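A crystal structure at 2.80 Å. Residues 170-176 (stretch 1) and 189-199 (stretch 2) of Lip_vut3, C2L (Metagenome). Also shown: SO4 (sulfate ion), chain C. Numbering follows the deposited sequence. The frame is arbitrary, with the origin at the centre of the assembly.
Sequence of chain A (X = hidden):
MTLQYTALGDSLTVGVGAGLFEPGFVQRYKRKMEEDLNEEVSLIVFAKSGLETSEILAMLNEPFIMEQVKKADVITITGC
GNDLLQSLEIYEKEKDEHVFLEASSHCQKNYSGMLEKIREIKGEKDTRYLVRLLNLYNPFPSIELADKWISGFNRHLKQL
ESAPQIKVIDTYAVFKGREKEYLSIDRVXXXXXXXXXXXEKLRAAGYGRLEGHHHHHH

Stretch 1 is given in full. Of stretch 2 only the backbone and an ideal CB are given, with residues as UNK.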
ATOM      1  N   ASP A 170      27.794  11.639   3.954  1.00 65.69           N
ATOM      2  CA  ASP A 170      28.425  10.835   2.909  1.00 64.28           C
ATOM      3  C   ASP A 170      27.714   9.487   2.823  1.00 62.30           C
ATOM      4  O   ASP A 170      28.200   8.452   3.287  1.00 63.05           O
ATOM      5  CB  ASP A 170      29.914  10.672   3.187  1.00 66.21           C
ATOM      6  CG  ASP A 170      30.689  10.213   1.967  1.00 65.21           C
ATOM      7  OD1 ASP A 170      30.063   9.990   0.908  1.00 62.60           O
ATOM      8  OD2 ASP A 170      31.927  10.082   2.068  1.00 66.88           O
ATOM      9  N   THR A 171      26.524   9.511   2.214  1.00 50.62           N
ATOM     10  CA  THR A 171      25.786   8.273   1.991  1.00 48.19           C
ATOM     11  C   THR A 171      26.528   7.354   1.031  1.00 48.11           C
ATOM     12  O   THR A 171      26.393   6.129   1.113  1.00 47.69           O
ATOM     13  CB  THR A 171      24.389   8.571   1.442  1.00 45.43           C
ATOM     14  OG1 THR A 171      23.971   9.873   1.867  1.00 45.74           O
ATOM     15  CG2 THR A 171      23.395   7.536   1.942  1.00 43.66           C
ATOM     16  N   TYR A 172      27.307   7.932   0.115  1.00 48.23           N
ATOM     17  CA  TYR A 172      28.050   7.135  -0.856  1.00 49.13           C
ATOM     18  C   TYR A 172      29.044   6.212  -0.163  1.00 49.71           C
ATOM     19  O   TYR A 172      29.138   5.022  -0.489  1.00 47.36           O
ATOM     20  CB  TYR A 172      28.757   8.063  -1.847  1.00 51.93           C
ATOM     21  CG  TYR A 172      29.629   7.367  -2.869  1.00 54.33           C
ATOM     22  CD1 TYR A 172      29.108   6.952  -4.089  1.00 54.30           C
ATOM     23  CD2 TYR A 172      30.977   7.141  -2.622  1.00 56.10           C
ATOM     24  CE1 TYR A 172      29.906   6.321  -5.027  1.00 55.81           C
ATOM     25  CE2 TYR A 172      31.779   6.512  -3.552  1.00 57.23           C
ATOM     26  CZ  TYR A 172      31.240   6.104  -4.752  1.00 58.09           C
ATOM     27  OH  TYR A 172      32.043   5.478  -5.679  1.00 61.04           O
ATOM     28  N   ALA A 173      29.795   6.745   0.807  1.00 51.28           N
ATOM     29  CA  ALA A 173      30.773   5.929   1.520  1.00 51.58           C
ATOM     30  C   ALA A 173      30.104   4.850   2.362  1.00 50.91           C
ATOM     31  O   ALA A 173      30.699   3.791   2.594  1.00 52.08           O
ATOM     32  CB  ALA A 173      31.657   6.811   2.400  1.00 52.20           C
ATOM     33  N   VAL A 174      28.879   5.099   2.830  1.00 49.00           N
ATOM     34  CA  VAL A 174      28.165   4.098   3.616  1.00 47.72           C
ATOM     35  C   VAL A 174      27.835   2.884   2.759  1.00 47.64           C
ATOM     36  O   VAL A 174      28.000   1.736   3.189  1.00 48.35           O
ATOM     37  CB  VAL A 174      26.896   4.715   4.237  1.00 46.55           C
ATOM     38  CG1 VAL A 174      25.984   3.630   4.786  1.00 44.77           C
ATOM     39  CG2 VAL A 174      27.263   5.701   5.333  1.00 47.24           C
ATOM     40  N   PHE A 175      27.384   3.118   1.527  1.00 46.86           N
ATOM     41  CA  PHE A 175      26.887   2.049   0.674  1.00 46.77           C
ATOM     42  C   PHE A 175      27.956   1.407  -0.200  1.00 48.96           C
ATOM     43  O   PHE A 175      27.728   0.303  -0.707  1.00 49.72           O
ATOM     44  CB  PHE A 175      25.764   2.576  -0.225  1.00 47.06           C
ATOM     45  CG  PHE A 175      24.428   2.651   0.455  1.00 47.31           C
ATOM     46  CD1 PHE A 175      23.426   1.750   0.136  1.00 46.84           C
ATOM     47  CD2 PHE A 175      24.175   3.617   1.414  1.00 48.62           C
ATOM     48  CE1 PHE A 175      22.195   1.814   0.757  1.00 47.48           C
ATOM     49  CE2 PHE A 175      22.946   3.686   2.040  1.00 47.94           C
ATOM     50  CZ  PHE A 175      21.954   2.784   1.712  1.00 47.96           C
ATOM     51  N   LYS A 176      29.103   2.056  -0.396  1.00 50.68           N
ATOM     52  CA  LYS A 176      30.096   1.538  -1.331  1.00 53.04           C
ATOM     53  C   LYS A 176      30.680   0.230  -0.808  1.00 54.45           C
ATOM     54  O   LYS A 176      31.209   0.177   0.307  1.00 55.66           O
ATOM     55  CB  LYS A 176      31.204   2.560  -1.568  1.00 55.37           C
ATOM     56  CG  LYS A 176      32.123   2.184  -2.728  1.00 57.89           C
ATOM     57  CD  LYS A 176      33.129   3.278  -3.034  1.00 62.20           C
ATOM     58  CE  LYS A 176      33.901   2.974  -4.310  1.00 66.43           C
ATOM     59  NZ  LYS A 176      34.901   4.033  -4.624  1.00 71.06           N
ATOM     60  N   UNK A 189      16.473   0.812  -3.929  1.00 46.56           N
ATOM     61  CA  UNK A 189      16.123   1.397  -2.645  1.00 44.63           C
ATOM     62  C   UNK A 189      16.804   0.641  -1.510  1.00 42.89           C
ATOM     63  O   UNK A 189      17.062  -0.561  -1.622  1.00 43.82           O
ATOM     64  CB  UNK A 189      14.605   1.397  -2.452  1.00 44.63           C
ATOM     65  N   UNK A 190      17.119   1.322  -0.411  1.00 41.15           N
ATOM     66  CA  UNK A 190      17.858   0.668   0.673  1.00 40.29           C
ATOM     67  C   UNK A 190      17.014  -0.373   1.390  1.00 40.19           C
ATOM     68  O   UNK A 190      15.784  -0.390   1.315  1.00 39.76           O
ATOM     69  CB  UNK A 190      18.354   1.709   1.679  1.00 40.29           C
ATOM     70  N   UNK A 191      17.712  -1.254   2.096  1.00 41.19           N
ATOM     71  CA  UNK A 191      17.100  -2.222   2.987  1.00 41.05           C
ATOM     72  C   UNK A 191      17.095  -1.663   4.408  1.00 42.06           C
ATOM     73  O   UNK A 191      17.558  -0.547   4.665  1.00 42.22           O
ATOM     74  CB  UNK A 191      17.837  -3.561   2.928  1.00 41.05           C
ATOM     75  N   UNK A 192      16.562  -2.451   5.344  1.00 42.55           N
ATOM     76  CA  UNK A 192      16.613  -2.054   6.748  1.00 42.61           C
ATOM     77  C   UNK A 192      18.053  -1.938   7.233  1.00 43.30           C
ATOM     78  O   UNK A 192      18.372  -1.064   8.046  1.00 42.13           O
ATOM     79  CB  UNK A 192      15.846  -3.056   7.613  1.00 42.61           C
ATOM     80  N   UNK A 193      18.936  -2.812   6.742  1.00 45.81           N
ATOM     81  CA  UNK A 193      20.360  -2.665   7.029  1.00 48.05           C
ATOM     82  C   UNK A 193      20.890  -1.346   6.482  1.00 46.39           C
ATOM     83  O   UNK A 193      21.625  -0.624   7.168  1.00 45.18           O
ATOM     84  CB  UNK A 193      21.149  -3.836   6.439  1.00 48.05           C
ATOM     85  N   UNK A 194      20.526  -1.015   5.240  1.00 45.34           N
ATOM     86  CA  UNK A 194      20.998   0.227   4.647  1.00 45.34           C
ATOM     87  C   UNK A 194      20.459   1.454   5.357  1.00 44.74           C
ATOM     88  O   UNK A 194      21.183   2.430   5.567  1.00 43.31           O
ATOM     89  CB  UNK A 194      20.612   0.279   3.168  1.00 45.34           C
ATOM     90  N   UNK A 195      19.180   1.422   5.735  1.00 45.34           N
ATOM     91  CA  UNK A 195      18.616   2.536   6.489  1.00 47.54           C
ATOM     92  C   UNK A 195      19.246   2.639   7.871  1.00 50.85           C
ATOM     93  O   UNK A 195      19.465   3.744   8.380  1.00 52.62           O
ATOM     94  CB  UNK A 195      17.099   2.382   6.613  1.00 47.54           C
ATOM     95  N   UNK A 196      19.542   1.497   8.495  1.00 50.60           N
ATOM     96  CA  UNK A 196      20.207   1.531   9.791  1.00 51.75           C
ATOM     97  C   UNK A 196      21.594   2.146   9.671  1.00 51.64           C
ATOM     98  O   UNK A 196      21.988   2.975  10.499  1.00 51.88           O
ATOM     99  CB  UNK A 196      20.302   0.123  10.382  1.00 51.75           C
ATOM    100  N   UNK A 197      22.342   1.764   8.633  1.00 51.28           N
ATOM    101  CA  UNK A 197      23.669   2.333   8.431  1.00 52.03           C
ATOM    102  C   UNK A 197      23.599   3.820   8.109  1.00 51.67           C
ATOM    103  O   UNK A 197      24.498   4.577   8.494  1.00 52.55           O
ATOM    104  CB  UNK A 197      24.397   1.590   7.309  1.00 52.03           C
ATOM    105  N   UNK A 198      22.553   4.258   7.415  1.00 51.04           N
ATOM    106  CA  UNK A 198      22.382   5.675   7.110  1.00 51.68           C
ATOM    107  C   UNK A 198      22.158   6.475   8.385  1.00 55.06           C
ATOM    108  O   UNK A 198      22.730   7.552   8.558  1.00 57.90           O
ATOM    109  CB  UNK A 198      21.213   5.880   6.144  1.00 51.68           C
ATOM    110  N   UNK A 199      21.323   5.941   9.281  1.00 54.32           N
ATOM    111  CA  UNK A 199      21.073   6.625  10.544  1.00 57.03           C
ATOM    112  C   UNK A 199      22.326   6.683  11.410  1.00 60.02           C
ATOM    113  O   UNK A 199      22.518   7.654  12.150  1.00 62.46           O
ATOM    114  CB  UNK A 199      19.943   5.929  11.306  1.00 57.03           C
TER
HETATM  115  S   SO4 C 301      16.669  -6.160   5.322  1.00104.77           S
HETATM  116  O1  SO4 C 301      17.135  -7.132   4.335  1.00104.89           O
HETATM  117  O2  SO4 C 301      15.709  -5.256   4.697  1.00104.83           O
HETATM  118  O3  SO4 C 301      17.806  -5.393   5.825  1.00104.53           O
HETATM  119  O4  SO4 C 301      16.020  -6.859   6.427  1.00104.71           O

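Stretch 1 holds a short helix, 171-175, capped by Asp-170. It offers stretch 2 an apolar surface made of Thr-171 CG2, Val-174 CG1 and the ring of Phe-175. The helix axes approach to 9.9 Å at 133°, nearer antiparallel than parallel.

Position 189 precedes the helix and its CB points away from stretch 1. Many residues would do. It is His-189, whose ring nitrogens are hydrogen-bonded elsewhere in the structure.

Position 190 points toward stretch 1. Its ideal CB lies 3.8 Å from Phe-175 CZ, and phi is -70°. A compact apolar residue would suit, proline among them. It is Pro-190. Its CB sits 3.9 Å from Phe-175 CZ, at the ring edge.

Position 191 comes right before the helix, with nothing of stretch 1 near its CB. Ser, Thr, Asp or Asn could cap the free backbone amides. It is Ser-191, chi1 p. Its OG accepts a weak hydrogen bond from the N of residue 194, at 3.3 Å.

Positions 192 and 193 are out of reach of stretch 1, so their side chains are little constrained from that side. Their amides face the sulfate, at the N-terminal end of the helix. They are Ser-192 and Arg-193. Ser-192 N donates to SO4 O2 and Arg-193 N to SO4 O3, each at 3.0 Å.

Position 194 is the tightest. An ideal CB would stand 3.2 Å from Phe-175 CZ, which is tight. Glycine fits best. It is Gly-194. With no side chain there, the ring tip comes to 3.9 Å between Phe-175 CZ and Gly-194 O.

Position 195 points away and 196 is out of reach, so stretch 1 selects nothing at either. They are Tyr-195 and Glu-196; both side chains are hydrogen-bonded elsewhere in the structure.

Position 197 points toward Val-174, with the ideal CB 3.6 Å from Val-174 CG1. A small residue, Ala or perhaps Ser, suits such a close approach. It is Ala-197, and its CB meets Val-174 CG1 at 3.6 Å.

Position 198 points sideways. Its ideal CB is 5.0 Å from both Phe-175 CE2 and Thr-171 CG2, leaving room for a longer apolar chain such as Met, Leu or Ile. It is Met-198, present as selenomethionine. Its CG lies 3.6 Å from Phe-175 CE2 and 3.8 Å from Thr-171 CG2. SE approaches the edge of the Phe-175 ring, 5.0 Å from its centroid.

Position 199 is out of reach of stretch 1, which leaves the choice open. It is Ser-199, whose OG donates to Glu-196 O at 2.6 Å.

Stretch 2, residues 189-199: HPSSRGYEAMS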
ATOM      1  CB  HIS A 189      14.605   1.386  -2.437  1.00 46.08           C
ATOM      2  CG  HIS A 189      13.886   2.433  -3.227  1.00 47.32           C
ATOM      3  ND1 HIS A 189      13.252   2.164  -4.421  1.00 49.34           N
ATOM      4  CD2 HIS A 189      13.715   3.758  -3.003  1.00 47.89           C
ATOM      5  CE1 HIS A 189      12.715   3.274  -4.894  1.00 49.22           C
ATOM      6  NE2 HIS A 189      12.981   4.257  -4.051  1.00 48.62           N
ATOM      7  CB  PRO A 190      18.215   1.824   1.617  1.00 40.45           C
ATOM      8  CG  PRO A 190      17.994   3.073   0.823  1.00 41.16           C
ATOM      9  CD  PRO A 190      16.894   2.748  -0.134  1.00 41.48           C
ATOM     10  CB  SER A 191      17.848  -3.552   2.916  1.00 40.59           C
ATOM     11  OG  SER A 191      19.210  -3.374   3.273  1.00 33.66           O
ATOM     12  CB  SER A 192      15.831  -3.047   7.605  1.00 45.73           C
ATOM     13  OG  SER A 192      14.440  -2.933   7.362  1.00 47.87           O
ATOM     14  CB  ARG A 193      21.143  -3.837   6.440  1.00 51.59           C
ATOM     15  CG  ARG A 193      20.937  -5.165   7.140  1.00 56.54           C
ATOM     16  CD  ARG A 193      21.847  -6.219   6.536  1.00 61.72           C
ATOM     17  NE  ARG A 193      21.783  -7.483   7.261  1.00 67.52           N
ATOM     18  CZ  ARG A 193      20.961  -8.478   6.949  1.00 72.77           C
ATOM     19  NH1 ARG A 193      20.133  -8.355   5.921  1.00 75.21           N
ATOM     20  NH2 ARG A 193      20.969  -9.597   7.661  1.00 75.26           N
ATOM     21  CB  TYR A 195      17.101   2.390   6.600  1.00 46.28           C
ATOM     22  CG  TYR A 195      16.358   2.791   5.347  1.00 45.49           C
ATOM     23  CD1 TYR A 195      16.427   4.091   4.865  1.00 44.52           C
ATOM     24  CD2 TYR A 195      15.575   1.876   4.657  1.00 45.75           C
ATOM     25  CE1 TYR A 195      15.746   4.466   3.724  1.00 44.50           C
ATOM     26  CE2 TYR A 195      14.890   2.242   3.515  1.00 45.46           C
ATOM     27  CZ  TYR A 195      14.979   3.538   3.053  1.00 45.00           C
ATOM     28  OH  TYR A 195      14.297   3.908   1.917  1.00 45.74           O
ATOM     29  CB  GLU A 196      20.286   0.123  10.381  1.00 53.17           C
ATOM     30  CG  GLU A 196      20.971   0.061  11.736  1.00 55.81           C
ATOM     31  CD  GLU A 196      20.300   0.943  12.770  1.00 60.20           C
ATOM     32  OE1 GLU A 196      19.054   0.911  12.871  1.00 61.46           O
ATOM     33  OE2 GLU A 196      21.018   1.678  13.480  1.00 62.27           O
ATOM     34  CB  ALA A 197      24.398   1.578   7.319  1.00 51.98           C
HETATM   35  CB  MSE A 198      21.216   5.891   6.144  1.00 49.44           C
HETATM   36  CG  MSE A 198      21.545   5.601   4.689  1.00 47.83           C
HETATM   37 SE   MSE A 198      19.967   5.624   3.539  0.54 45.93          SE
HETATM   38  CE  MSE A 198      19.460   7.494   3.718  1.00 44.87           C
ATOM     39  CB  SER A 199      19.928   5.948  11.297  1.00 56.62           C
ATOM     40  OG  SER A 199      20.225   4.593  11.589  1.00 56.29           O
TER
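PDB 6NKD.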